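Local coordinates for protein branched-chain amino acid aminotransferase (Thermoproteus uzoniensis, PDB 5CE8) that probably transfers the amino group of leucine, isoleucine or valine to 2-oxoglutarate with pyridoxal 5'-phosphate as cofactor, in branched-chain amino acid biosynthesis, at residues F133-K138 / A261-T265; V195-N201 / I219-R225. All blocks are in the same frame, centred on the assembly; numbering follows the deposited sequence.

Contact 1 (F133-K138 / A261-T265); sequences FGKYLK and AAEIT
Ala261 meets two aromatic side chains through its single methyl group. Its CB lies 3.8 Å from Tyr136 CB and 4.0 Å from Phe133 CE2. Tyr136 CG stands anti to the backbone N (chi1 -168°), which sets the near part of the ring alongside the Ala261 methyl and directs its hydroxyl end away; Tyr136 CB rests 3.3 Å from Ala261 O. One residue on, Leu137 crosses Thr265 at about a right angle; Leu137 CB is 3.7 Å from Thr265 CG2, and the same methyl touches Lys138 O. No direct hydrogen bond joins the segments. Instead, a water donates to Leu137 O at 2.8 Å and, over a longer reach, to Ala262 O. The contact joins the turn between strands 254-259 and 265-270 to the loop from strand 125-132, in the antiparallel sheet, to strand 142-146, in the mixed sheet, a connection between the two domains of the class-IV aminotransferase fold. That turn is braced internally, since Thr265 OG1 donates to Ala262 O at 2.7 Å, the C=O...donor angle being 145°. Farther out, Tyr103 meets the Phe133 ring, and Leu117 of a second subunit packs on Tyr136. Thr260, which binds the cofactor, immediately precedes Ala261.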
loop_
_atom_site.group_PDB
_atom_site.type_symbol
_atom_site.label_atom_id
_atom_site.label_comp_id
_atom_site.label_asym_id
_atom_site.label_seq_id
_atom_site.Cartn_x
_atom_site.Cartn_y
_atom_site.Cartn_z
ATOM N N PHE A 133 10.916 40.662 -4.856
ATOM C CA PHE A 133 9.848 39.625 -5.098
ATOM C C PHE A 133 8.498 40.163 -4.703
ATOM O O PHE A 133 8.323 40.622 -3.566
ATOM C CB PHE A 133 10.147 38.344 -4.278
ATOM C CG PHE A 133 9.455 37.066 -4.781
ATOM C CD1 PHE A 133 9.826 36.475 -5.986
ATOM C CD2 PHE A 133 8.484 36.403 -3.991
ATOM C CE1 PHE A 133 9.250 35.265 -6.410
ATOM C CE2 PHE A 133 7.914 35.205 -4.410
ATOM C CZ PHE A 133 8.279 34.636 -5.613
ATOM N N GLY A 134 7.572 40.183 -5.671
ATOM C CA GLY A 134 6.150 40.425 -5.432
ATOM C C GLY A 134 5.376 39.154 -5.042
ATOM O O GLY A 134 5.794 38.324 -4.165
ATOM N N LYS A 135 4.239 38.967 -5.702
ATOM C CA LYS A 135 3.341 37.804 -5.394
ATOM C C LYS A 135 3.681 36.481 -6.186
ATOM O O LYS A 135 4.163 36.565 -7.337
ATOM C CB LYS A 135 1.865 38.269 -5.532
ATOM C CG LYS A 135 1.451 39.305 -4.459
ATOM N N TYR A 136 3.471 35.299 -5.552
ATOM C CA TYR A 136 3.658 33.918 -6.170
ATOM C C TYR A 136 2.379 33.315 -6.803
ATOM O O TYR A 136 2.444 32.546 -7.781
ATOM C CB TYR A 136 4.181 32.887 -5.127
ATOM C CG TYR A 136 4.672 31.540 -5.690
ATOM C CD1 TYR A 136 5.575 31.506 -6.754
ATOM C CD2 TYR A 136 4.285 30.310 -5.123
ATOM C CE1 TYR A 136 6.088 30.315 -7.262
ATOM C CE2 TYR A 136 4.766 29.074 -5.654
ATOM C CZ TYR A 136 5.684 29.091 -6.707
ATOM O OH TYR A 136 6.216 27.941 -7.255
ATOM N N LEU A 137 1.233 33.620 -6.198
ATOM C CA LEU A 137 -0.054 33.204 -6.710
ATOM C C LEU A 137 -0.989 34.378 -6.711
ATOM O O LEU A 137 -0.898 35.225 -5.820
ATOM C CB LEU A 137 -0.621 32.101 -5.821
ATOM C CG LEU A 137 0.162 30.802 -5.663
ATOM C CD1 LEU A 137 -0.496 29.818 -4.673
ATOM C CD2 LEU A 137 0.420 30.147 -7.030
ATOM N N LYS A 138 -1.943 34.361 -7.655
ATOM C CA LYS A 138 -3.028 35.371 -7.749
ATOM C C LYS A 138 -3.648 35.701 -6.365
ATOM O O LYS A 138 -4.031 34.800 -5.639
ATOM C CB LYS A 138 -4.168 34.942 -8.702
ATOM C CG LYS A 138 -3.914 34.180 -10.018
ATOM C CD LYS A 138 -5.277 33.990 -10.768
ATOM C CE LYS A 138 -5.270 33.024 -11.983
ATOM N NZ LYS A 138 -6.247 31.866 -12.118
ATOM N N ALA A 261 6.157 32.106 0.114
ATOM C CA ALA A 261 5.980 32.790 -1.166
ATOM C C ALA A 261 4.511 32.995 -1.448
ATOM O O ALA A 261 4.103 34.020 -1.991
ATOM C CB ALA A 261 6.634 32.014 -2.325
ATOM N N ALA A 262 3.720 31.991 -1.097
ATOM C CA ALA A 262 2.275 32.044 -1.330
ATOM C C ALA A 262 1.495 33.032 -0.444
ATOM O O ALA A 262 0.360 33.443 -0.837
ATOM C CB ALA A 262 1.695 30.619 -1.140
ATOM N N GLU A 263 2.019 33.327 0.761
ATOM C CA GLU A 263 1.263 34.065 1.815
ATOM C C GLU A 263 -0.027 33.255 2.089
ATOM O O GLU A 263 0.080 32.067 2.469
ATOM C CB GLU A 263 1.091 35.522 1.387
ATOM C CG GLU A 263 2.465 36.159 1.018
ATOM C CD GLU A 263 2.433 37.643 0.654
ATOM O OE1 GLU A 263 3.321 38.441 1.067
ATOM O OE2 GLU A 263 1.535 38.008 -0.099
ATOM N N ILE A 264 -1.185 33.867 1.970
ATOM C CA ILE A 264 -2.504 33.208 2.205
ATOM C C ILE A 264 -3.227 33.386 0.907
ATOM O O ILE A 264 -3.627 34.500 0.595
ATOM C CB ILE A 264 -3.329 33.899 3.349
ATOM C CG1 ILE A 264 -2.434 34.241 4.580
ATOM C CG2 ILE A 264 -4.533 33.037 3.779
ATOM C CD1 ILE A 264 -1.776 33.057 5.258
ATOM N N THR A 265 -3.352 32.315 0.120
ATOM C CA THR A 265 -3.976 32.423 -1.200
ATOM C C THR A 265 -5.226 31.576 -1.108
ATOM O O THR A 265 -5.106 30.369 -0.853
ATOM C CB THR A 265 -2.991 31.955 -2.276
ATOM O OG1 THR A 265 -1.870 32.834 -2.315
ATOM C CG2 THR A 265 -3.649 31.841 -3.650
HETATM O O HOH W 1 -0.876 35.354 -3.063
#

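Contact 2 (V195-N201 / I219-R225); sequences VEGSGEN and ILEGITR. With PLP (pyridoxal-5'-phosphate), chain D.
The chain of 195-201 comes nearest to 219-225 at its two ends, with CA atoms 6.0 Å apart for Val195 and Ile219 and 6.5 Å for Asn201 and Arg225, and the bend between them passes beside the pyridine ring. Glu196 works in two directions. Its chain bends at chi2 (-80°), setting OE1 2.5 Å from PLP N1, while OE2 accepts from Leu220 N at 2.7 Å, nearly in line with its own C-O bond. A carboxylate beside the ring nitrogen is characteristic of PLP-dependent aminotransferases and would favour a protonated pyridine. Leu220 packs against the pyridine ring, its CB 3.6 Å from PLP C2 and its CD2 near PLP C4.

Both ends of the Asn201 amide are used. Asn201 ND2 donates to Leu220 O at 2.9 Å (161°), with the acceptor close to the amide plane. Asn201 OD1 takes a weak bond from Gly222 N and a firmer one from a water that also joins Arg225 N to PLP O2P; these contacts fix the rotation of the amide. Arg225 crosses Asn201 at about a right angle, and Ile219 CD1 lies above one face of its guanidinium, toward the rim; the NH2 of that group pairs with Glu241.

Gly222 is the N-cap of helix 223-235, which begins at the phosphate: Thr224 N donates to PLP O2P at 2.8 Å, Thr224 OG1 to the same oxygen, and Ile223 N to O3P. Strand 194-197 pairs with 184-188, with a classic beta bulge where Val195 and Glu196 face Met187. Helix 60-74 supplies Arg66 beside Leu220 and Ile223, helix 167-179 brings Tyr167 to Leu220, and Val258 of strand 254-259 packs against Asn201 and Thr224.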
loop_
_atom_site.group_PDB
_atom_site.type_symbol
_atom_site.label_atom_id
_atom_site.label_comp_id
_atom_site.label_asym_id
_atom_site.label_seq_id
_atom_site.Cartn_x
_atom_site.Cartn_y
_atom_site.Cartn_z
ATOM N N VAL A 195 -2.275 16.352 0.937
ATOM C CA VAL A 195 -1.272 16.863 1.837
ATOM C C VAL A 195 -0.682 18.268 1.545
ATOM O O VAL A 195 -0.440 19.017 2.480
ATOM C CB VAL A 195 -0.161 15.861 2.121
ATOM C CG1 VAL A 195 -0.673 14.789 3.048
ATOM C CG2 VAL A 195 0.382 15.232 0.854
ATOM N N GLU A 196 -0.426 18.580 0.320
ATOM C CA GLU A 196 0.483 19.727 -0.026
ATOM C C GLU A 196 0.045 20.339 -1.348
ATOM O O GLU A 196 -0.575 19.646 -2.147
ATOM C CB GLU A 196 1.853 19.191 -0.164
ATOM C CG GLU A 196 2.672 18.916 1.076
ATOM C CD GLU A 196 3.298 20.121 1.673
ATOM O OE1 GLU A 196 3.359 21.161 1.028
ATOM O OE2 GLU A 196 3.766 20.042 2.793
ATOM N N GLY A 197 0.392 21.607 -1.617
ATOM C CA GLY A 197 0.467 22.083 -2.958
ATOM C C GLY A 197 1.883 21.717 -3.387
ATOM O O GLY A 197 2.687 21.182 -2.613
ATOM N N SER A 198 2.314 22.111 -4.539
ATOM C CA SER A 198 3.723 21.891 -4.898
ATOM C C SER A 198 4.719 22.526 -3.935
ATOM O O SER A 198 5.761 21.945 -3.595
ATOM C CB SER A 198 3.997 22.284 -6.367
ATOM O OG SER A 198 3.939 23.683 -6.633
ATOM N N GLY A 199 4.388 23.706 -3.470
ATOM C CA GLY A 199 5.185 24.411 -2.523
ATOM C C GLY A 199 4.393 25.113 -1.423
ATOM O O GLY A 199 4.776 26.206 -1.050
ATOM N N GLU A 200 3.265 24.542 -0.960
ATOM C CA GLU A 200 2.366 25.274 -0.024
ATOM C C GLU A 200 1.691 24.311 0.856
ATOM O O GLU A 200 1.309 23.253 0.343
ATOM C CB GLU A 200 1.251 25.988 -0.796
ATOM C CG GLU A 200 1.657 27.085 -1.841
ATOM C CD GLU A 200 1.964 26.499 -3.229
ATOM O OE1 GLU A 200 2.407 27.253 -4.086
ATOM O OE2 GLU A 200 1.859 25.293 -3.505
ATOM N N ASN A 201 1.363 24.705 2.089
ATOM C CA ASN A 201 0.487 23.860 2.947
ATOM C C ASN A 201 -0.918 24.254 2.570
ATOM O O ASN A 201 -1.148 25.286 1.892
ATOM C CB ASN A 201 0.694 24.024 4.422
ATOM C CG ASN A 201 2.082 23.520 4.889
ATOM O OD1 ASN A 201 2.848 24.283 5.350
ATOM N ND2 ASN A 201 2.381 22.258 4.706
ATOM N N ILE A 219 3.604 16.195 5.139
ATOM C CA ILE A 219 3.820 17.647 4.854
ATOM C C ILE A 219 5.204 18.125 5.254
ATOM O O ILE A 219 5.931 17.442 6.036
ATOM C CB ILE A 219 2.754 18.570 5.518
ATOM C CG1 ILE A 219 2.741 18.415 7.064
ATOM C CG2 ILE A 219 1.342 18.200 5.044
ATOM C CD1 ILE A 219 1.983 19.495 7.798
ATOM N N LEU A 220 5.604 19.249 4.654
ATOM C CA LEU A 220 6.622 20.032 5.288
ATOM C C LEU A 220 5.880 20.925 6.314
ATOM O O LEU A 220 4.801 21.437 5.995
ATOM C CB LEU A 220 7.353 20.802 4.214
ATOM C CG LEU A 220 8.508 21.456 4.979
ATOM C CD1 LEU A 220 9.793 20.959 4.352
ATOM C CD2 LEU A 220 8.315 22.928 5.102
ATOM N N GLU A 221 6.385 20.961 7.544
ATOM C CA GLU A 221 5.889 21.790 8.667
ATOM C C GLU A 221 6.091 23.291 8.366
ATOM O O GLU A 221 7.044 23.847 8.764
ATOM C CB GLU A 221 6.541 21.409 9.987
ATOM C CG GLU A 221 5.897 22.134 11.195
ATOM C CD GLU A 221 6.358 21.595 12.533
ATOM O OE1 GLU A 221 7.286 20.744 12.571
ATOM O OE2 GLU A 221 5.833 22.056 13.593
ATOM N N GLY A 222 5.179 23.928 7.653
ATOM C CA GLY A 222 5.383 25.265 7.243
ATOM C C GLY A 222 5.273 26.159 8.468
ATOM O O GLY A 222 4.459 25.919 9.402
ATOM N N ILE A 223 6.059 27.200 8.398
ATOM C CA ILE A 223 6.074 28.302 9.311
ATOM C C ILE A 223 4.913 29.262 9.010
ATOM O O ILE A 223 4.428 29.899 9.924
ATOM C CB ILE A 223 7.423 29.002 9.277
ATOM C CG1 ILE A 223 8.377 28.083 10.034
ATOM C CG2 ILE A 223 7.374 30.382 9.966
ATOM C CD1 ILE A 223 9.841 28.359 9.960
ATOM N N THR A 224 4.483 29.379 7.767
ATOM C CA THR A 224 3.251 30.074 7.489
ATOM C C THR A 224 2.068 29.297 8.091
ATOM O O THR A 224 1.172 29.904 8.709
ATOM C CB THR A 224 3.081 30.310 5.968
ATOM O OG1 THR A 224 4.281 30.961 5.458
ATOM C CG2 THR A 224 1.907 31.219 5.737
ATOM N N ARG A 225 2.141 27.987 7.957
ATOM C CA ARG A 225 1.160 27.047 8.587
ATOM C C ARG A 225 1.105 27.273 10.084
ATOM O O ARG A 225 -0.007 27.434 10.649
ATOM C CB ARG A 225 1.479 25.627 8.181
ATOM C CG ARG A 225 0.670 24.525 8.913
ATOM C CD ARG A 225 1.266 23.210 8.585
ATOM N NE ARG A 225 0.449 22.099 9.100
ATOM C CZ ARG A 225 0.506 21.605 10.317
ATOM N NH1 ARG A 225 1.362 22.078 11.238
ATOM N NH2 ARG A 225 -0.364 20.666 10.627
HETATM N N1 PLP D . 5.194 22.806 1.619
HETATM C C2 PLP D . 6.355 22.381 1.128
HETATM C C2A PLP D . 6.445 21.087 0.377
HETATM C C3 PLP D . 7.551 23.207 1.218
HETATM O O3 PLP D . 8.733 22.789 0.612
HETATM C C4 PLP D . 7.449 24.512 1.927
HETATM C C4A PLP D . 8.628 25.448 2.103
HETATM C C5 PLP D . 6.100 24.851 2.461
HETATM C C6 PLP D . 5.035 23.930 2.251
HETATM C C5A PLP D . 5.750 26.141 3.148
HETATM O O4P PLP D . 6.559 26.389 4.240
HETATM P P PLP D . 6.717 27.874 4.746
HETATM O O1P PLP D . 7.272 28.774 3.590
HETATM O O2P PLP D . 5.434 28.251 5.353
HETATM O O3P PLP D . 7.813 27.903 5.775
HETATM O O HOH W 2 3.209 26.975 5.411
#

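In contact 2 every touching residue is buried, at the cofactor, whereas contact 1 is only partly buried and lies farther from the centre of the chain. Their chemistry follows this difference: 133-138 and 261-265 meet through methyls, rings and one bridging water, while 195-201 and 219-225 are joined by direct hydrogen bonds and by shared contacts with PLP. Both involve the mixed sheet, where strand 201-206, begun by Asn201, pairs with strand 254-259, which leads into 261-265. The two touch at Glu200, whose OE1 lies 3.4 Å from Tyr136 CE2 and whose CG lies 3.6 Å from Ala262 CB. Thr224 CG2 also packs on Glu263 O, placing the 261-265 turn against the phosphate-binding helix.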